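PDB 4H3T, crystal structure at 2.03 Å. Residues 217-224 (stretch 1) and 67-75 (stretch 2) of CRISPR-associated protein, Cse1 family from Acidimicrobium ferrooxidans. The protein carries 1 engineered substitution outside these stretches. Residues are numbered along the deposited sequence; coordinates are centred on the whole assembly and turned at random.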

ATOM      1  N   ASN A 217     -11.657   7.884  -4.540  1.00 40.24           N
ATOM      2  CA  ASN A 217     -10.747   8.374  -3.507  1.00 40.21           C
ATOM      3  C   ASN A 217     -11.027   9.815  -3.067  1.00 47.88           C
ATOM      4  O   ASN A 217     -10.436  10.259  -2.054  1.00 49.50           O
ATOM      5  CB  ASN A 217      -9.293   8.258  -3.980  1.00 41.87           C
ATOM      6  CG  ASN A 217      -8.782   6.873  -3.900  1.00 48.05           C
ATOM      7  OD1 ASN A 217      -8.349   6.479  -2.851  1.00 42.03           O
ATOM      8  ND2 ASN A 217      -8.907   6.083  -4.958  1.00 39.70           N
ATOM      9  N   LEU A 218     -11.867  10.536  -3.811  1.00 44.22           N
ATOM     10  CA  LEU A 218     -12.208  11.920  -3.511  1.00 44.85           C
ATOM     11  C   LEU A 218     -13.363  11.941  -2.549  1.00 47.07           C
ATOM     12  O   LEU A 218     -14.446  12.383  -2.848  1.00 48.23           O
ATOM     13  CB  LEU A 218     -12.483  12.732  -4.760  1.00 45.41           C
ATOM     14  CG  LEU A 218     -11.229  13.073  -5.578  1.00 50.83           C
ATOM     15  CD1 LEU A 218     -11.664  13.468  -6.992  1.00 55.36           C
ATOM     16  CD2 LEU A 218     -10.396  14.117  -4.900  1.00 49.83           C
ATOM     17  N   VAL A 219     -13.053  11.575  -1.312  1.00 46.00           N
ATOM     18  CA  VAL A 219     -14.034  11.582  -0.262  1.00 44.96           C
ATOM     19  C   VAL A 219     -14.536  13.058  -0.065  1.00 48.20           C
ATOM     20  O   VAL A 219     -13.697  13.977   0.166  1.00 45.52           O
ATOM     21  CB  VAL A 219     -13.457  11.019   1.068  1.00 48.20           C
ATOM     22  CG1 VAL A 219     -14.541  10.978   2.142  1.00 49.92           C
ATOM     23  CG2 VAL A 219     -12.798   9.641   0.882  1.00 46.83           C
ATOM     24  N   PRO A 220     -15.851  13.295  -0.072  1.00 45.35           N
ATOM     25  CA  PRO A 220     -16.319  14.667   0.132  1.00 48.04           C
ATOM     26  C   PRO A 220     -15.956  15.203   1.525  1.00 53.77           C
ATOM     27  O   PRO A 220     -15.911  14.434   2.499  1.00 50.97           O
ATOM     28  CB  PRO A 220     -17.826  14.550  -0.086  1.00 50.86           C
ATOM     29  CG  PRO A 220     -17.955  13.480  -1.081  1.00 52.65           C
ATOM     30  CD  PRO A 220     -16.961  12.451  -0.525  1.00 46.64           C
ATOM     31  N   TRP A 221     -15.684  16.534   1.605  1.00 50.54           N
ATOM     32  CA  TRP A 221     -15.273  17.206   2.846  1.00 50.98           C
ATOM     33  C   TRP A 221     -16.323  17.049   3.970  1.00 54.54           C
ATOM     34  O   TRP A 221     -15.963  17.043   5.139  1.00 54.94           O
ATOM     35  CB  TRP A 221     -15.034  18.694   2.585  1.00 51.80           C
ATOM     36  CG  TRP A 221     -13.954  18.985   1.597  1.00 50.59           C
ATOM     37  CD1 TRP A 221     -12.902  18.186   1.247  1.00 52.36           C
ATOM     38  CD2 TRP A 221     -13.870  20.145   0.772  1.00 50.21           C
ATOM     39  NE1 TRP A 221     -12.154  18.792   0.272  1.00 50.46           N
ATOM     40  CE2 TRP A 221     -12.678  20.035   0.023  1.00 52.86           C
ATOM     41  CE3 TRP A 221     -14.629  21.323   0.672  1.00 52.44           C
ATOM     42  CZ2 TRP A 221     -12.288  21.009  -0.881  1.00 52.03           C
ATOM     43  CZ3 TRP A 221     -14.230  22.295  -0.226  1.00 53.38           C
ATOM     44  CH2 TRP A 221     -13.102  22.105  -1.027  1.00 52.46           C
ATOM     45  N   GLN A 222     -17.605  16.874   3.614  1.00 50.44           N
ATOM     46  CA  GLN A 222     -18.692  16.665   4.570  1.00 52.21           C
ATOM     47  C   GLN A 222     -18.488  15.399   5.421  1.00 54.14           C
ATOM     48  O   GLN A 222     -19.003  15.332   6.520  1.00 54.88           O
ATOM     49  CB  GLN A 222     -20.015  16.575   3.794  1.00 54.63           C
ATOM     50  CG  GLN A 222     -21.293  16.616   4.567  1.00 75.15           C
ATOM     51  CD  GLN A 222     -22.505  16.335   3.666  1.00 89.21           C
ATOM     52  OE1 GLN A 222     -22.416  15.798   2.536  1.00 78.45           O
ATOM     53  NE2 GLN A 222     -23.677  16.516   4.219  1.00 78.84           N
ATOM     54  N   TYR A 223     -17.702  14.411   4.959  1.00 50.46           N
ATOM     55  CA  TYR A 223     -17.398  13.228   5.769  1.00 47.77           C
ATOM     56  C   TYR A 223     -16.319  13.543   6.811  1.00 52.64           C
ATOM     57  O   TYR A 223     -15.188  13.057   6.706  1.00 50.25           O
ATOM     58  CB  TYR A 223     -16.929  12.065   4.881  1.00 46.16           C
ATOM     59  CG  TYR A 223     -18.026  11.474   4.026  1.00 47.92           C
ATOM     60  CD1 TYR A 223     -18.770  10.386   4.468  1.00 51.27           C
ATOM     61  CD2 TYR A 223     -18.330  12.007   2.783  1.00 49.02           C
ATOM     62  CE1 TYR A 223     -19.829   9.879   3.714  1.00 52.64           C
ATOM     63  CE2 TYR A 223     -19.387  11.510   2.020  1.00 50.79           C
ATOM     64  CZ  TYR A 223     -20.053  10.366   2.436  1.00 56.76           C
ATOM     65  OH  TYR A 223     -21.061   9.820   1.681  1.00 57.08           O
ATOM     66  N   ARG A 224     -16.655  14.347   7.807  1.00 52.57           N
ATOM     67  CA  ARG A 224     -15.695  14.792   8.831  1.00 54.70           C
ATOM     68  C   ARG A 224     -15.179  13.624   9.685  1.00 58.78           C
ATOM     69  O   ARG A 224     -14.118  13.720  10.280  1.00 55.93           O
ATOM     70  CB  ARG A 224     -16.311  15.861   9.732  1.00 62.66           C
ATOM     71  CG  ARG A 224     -16.670  17.172   9.011  1.00 74.11           C
ATOM     72  CD  ARG A 224     -15.766  18.320   9.429  1.00 94.12           C
ATOM     73  NE  ARG A 224     -15.615  18.404  10.890  1.00103.05           N
ATOM     74  CZ  ARG A 224     -14.553  18.888  11.539  1.00114.88           C
ATOM     75  NH1 ARG A 224     -13.512  19.383  10.865  1.00 83.53           N
ATOM     76  NH2 ARG A 224     -14.525  18.887  12.869  1.00109.28           N
TER
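Stretch 2 67-75: ILRGPKDDA

Stretch 2 lies on stretch 1 as a loop-on-turn contact, fastened by two backbone hydrogen bonds and two hydrogen bonds that involve side chains, one of them weak, and backed by apolar packing of prolines, leucines and one tryptophan; together the two stretches bury 540 Å².

Stretch 1 has no regular helix or strand; stretch 2 meets it mostly through loop, with Asp74 at the start of a helix. Stretch 1 folds into a type I beta turn from Pro220 to Tyr223, closed by Tyr223 N to Pro220 O at 3.0 Å. Stretch 2 leaves a helix at Arg69, whose phi is positive (54°), passes Gly70 at phi/psi 156/-168 and a cis peptide bond before Pro71, and re-enters a helix after the N-cap residue Asp73. The nearest CA pairs are Trp221 CA with Lys72 CA at 4.7 Å and Pro220 CA with Asp73 CA at 4.9 Å; Pro220-Gln222 and Pro71-Asp73 run roughly the same way.

The two central residues of the turn supply donors to consecutive carbonyls: Trp221 N reaches Pro71 O at 3.2 Å (158° at hydrogen), and Gln222 N reaches Lys72 O at 2.9 Å (135°). Pro71 O also receives a CA-H...O contact from Pro220 CA at 3.3 Å.

Apolar contacts extend from this anchor. Pro220 CG meets Pro71 CG at 4.2 Å, Leu218 CB lies 4.2 Å from Pro71 CD, and Leu218 CD1 meets Leu68 CD1, also at 4.2 Å. Gly70 CA sits over the Trp221 face, 4.1 Å from the six-membered-ring centroid and 24° off its normal, a CH-pi geometry. Gly70's backbone angles would jam a CB against the preceding carbonyl oxygen.

At the second helix, Tyr223 OH donates to Asp74 OD1 at 2.7 Å, near the ring plane, while Asp74 N makes a weak hydrogen bond to Gln222 OE1 at 3.5 Å.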

ATOM      1  N   ILE A  67      -8.452  21.638  -8.202  1.00 45.56           N
ATOM      2  CA  ILE A  67      -9.037  21.965  -9.517  1.00 45.63           C
ATOM      3  C   ILE A  67     -10.567  21.974  -9.397  1.00 52.88           C
ATOM      4  O   ILE A  67     -11.222  22.841  -9.941  1.00 51.45           O
ATOM      5  CB  ILE A  67      -8.576  20.958 -10.608  1.00 46.37           C
ATOM      6  CG1 ILE A  67      -7.099  21.155 -10.997  1.00 46.81           C
ATOM      7  CG2 ILE A  67      -9.470  21.056 -11.840  1.00 48.42           C
ATOM      8  CD1 ILE A  67      -6.460  19.936 -11.680  1.00 45.72           C
ATOM      9  N   LEU A  68     -11.145  20.952  -8.764  1.00 50.67           N
ATOM     10  CA  LEU A  68     -12.600  20.852  -8.693  1.00 50.48           C
ATOM     11  C   LEU A  68     -13.213  21.753  -7.596  1.00 54.75           C
ATOM     12  O   LEU A  68     -14.448  21.907  -7.546  1.00 52.55           O
ATOM     13  CB  LEU A  68     -12.935  19.359  -8.427  1.00 50.21           C
ATOM     14  CG  LEU A  68     -12.433  18.385  -9.537  1.00 52.98           C
ATOM     15  CD1 LEU A  68     -12.609  16.938  -9.098  1.00 54.26           C
ATOM     16  CD2 LEU A  68     -13.157  18.583 -10.849  1.00 58.05           C
ATOM     17  N   ARG A  69     -12.380  22.303  -6.673  1.00 51.59           N
ATOM     18  CA  ARG A  69     -12.848  23.120  -5.549  1.00 52.59           C
ATOM     19  C   ARG A  69     -13.886  22.295  -4.813  1.00 56.09           C
ATOM     20  O   ARG A  69     -14.907  22.765  -4.391  1.00 54.73           O
ATOM     21  CB  ARG A  69     -13.378  24.481  -6.032  1.00 53.38           C
ATOM     22  CG  ARG A  69     -12.251  25.213  -6.763  1.00 60.98           C
ATOM     23  CD  ARG A  69     -12.529  26.655  -7.132  1.00 67.54           C
ATOM     24  NE  ARG A  69     -12.887  27.474  -5.969  1.00 95.69           N
ATOM     25  CZ  ARG A  69     -12.045  27.942  -5.040  1.00110.34           C
ATOM     26  NH1 ARG A  69     -12.504  28.682  -4.034  1.00 94.30           N
ATOM     27  NH2 ARG A  69     -10.741  27.657  -5.101  1.00 93.55           N
ATOM     28  N   GLY A  70     -13.555  21.055  -4.590  1.00 53.65           N
ATOM     29  CA  GLY A  70     -14.489  20.134  -3.985  1.00 52.91           C
ATOM     30  C   GLY A  70     -14.079  18.740  -4.383  1.00 53.47           C
ATOM     31  O   GLY A  70     -12.950  18.548  -4.823  1.00 49.13           O
ATOM     32  N   PRO A  71     -14.934  17.734  -4.143  1.00 52.07           N
ATOM     33  CA  PRO A  71     -16.360  17.840  -3.725  1.00 52.85           C
ATOM     34  C   PRO A  71     -16.535  18.136  -2.236  1.00 55.66           C
ATOM     35  O   PRO A  71     -15.903  17.533  -1.375  1.00 49.39           O
ATOM     36  CB  PRO A  71     -16.915  16.464  -4.094  1.00 54.20           C
ATOM     37  CG  PRO A  71     -15.737  15.529  -3.938  1.00 55.50           C
ATOM     38  CD  PRO A  71     -14.578  16.340  -4.490  1.00 52.55           C
ATOM     39  N   LYS A  72     -17.398  19.072  -1.927  1.00 55.47           N
ATOM     40  CA  LYS A  72     -17.659  19.413  -0.532  1.00 55.82           C
ATOM     41  C   LYS A  72     -18.632  18.438   0.084  1.00 59.27           C
ATOM     42  O   LYS A  72     -18.645  18.294   1.308  1.00 59.10           O
ATOM     43  CB  LYS A  72     -18.233  20.858  -0.408  1.00 61.14           C
ATOM     44  CG  LYS A  72     -19.688  21.012  -0.616  1.00 75.87           C
ATOM     45  CD  LYS A  72     -20.045  22.486  -0.530  1.00 92.52           C
ATOM     46  CE  LYS A  72     -21.525  22.726  -0.623  1.00 92.55           C
ATOM     47  NZ  LYS A  72     -21.833  24.159  -0.365  1.00 96.68           N
ATOM     48  N   ASP A  73     -19.501  17.831  -0.741  1.00 55.55           N
ATOM     49  CA  ASP A  73     -20.612  17.012  -0.239  1.00 56.05           C
ATOM     50  C   ASP A  73     -21.008  15.940  -1.247  1.00 58.71           C
ATOM     51  O   ASP A  73     -20.414  15.851  -2.331  1.00 53.95           O
ATOM     52  CB  ASP A  73     -21.825  17.909   0.101  1.00 58.97           C
ATOM     53  CG  ASP A  73     -22.371  18.778  -1.031  1.00 67.02           C
ATOM     54  OD1 ASP A  73     -22.004  18.544  -2.186  1.00 67.80           O
ATOM     55  OD2 ASP A  73     -23.107  19.725  -0.739  1.00 71.96           O
ATOM     56  N   ASP A  74     -21.994  15.126  -0.867  1.00 57.61           N
ATOM     57  CA  ASP A  74     -22.486  14.032  -1.695  1.00 57.96           C
ATOM     58  C   ASP A  74     -23.107  14.517  -2.989  1.00 63.06           C
ATOM     59  O   ASP A  74     -22.958  13.817  -3.978  1.00 62.87           O
ATOM     60  CB  ASP A  74     -23.510  13.161  -0.949  1.00 59.06           C
ATOM     61  CG  ASP A  74     -22.867  12.370   0.173  1.00 58.88           C
ATOM     62  OD1 ASP A  74     -21.881  11.662  -0.097  1.00 60.18           O
ATOM     63  OD2 ASP A  74     -23.366  12.441   1.305  1.00 64.90           O
ATOM     64  N   ALA A  75     -23.835  15.651  -2.987  1.00 61.63           N
ATOM     65  CA  ALA A  75     -24.438  16.163  -4.221  1.00 61.62           C
ATOM     66  C   ALA A  75     -23.357  16.526  -5.208  1.00 61.84           C
ATOM     67  O   ALA A  75     -23.467  16.145  -6.367  1.00 61.52           O
ATOM     68  CB  ALA A  75     -25.363  17.383  -3.967  1.00 63.61           C
TER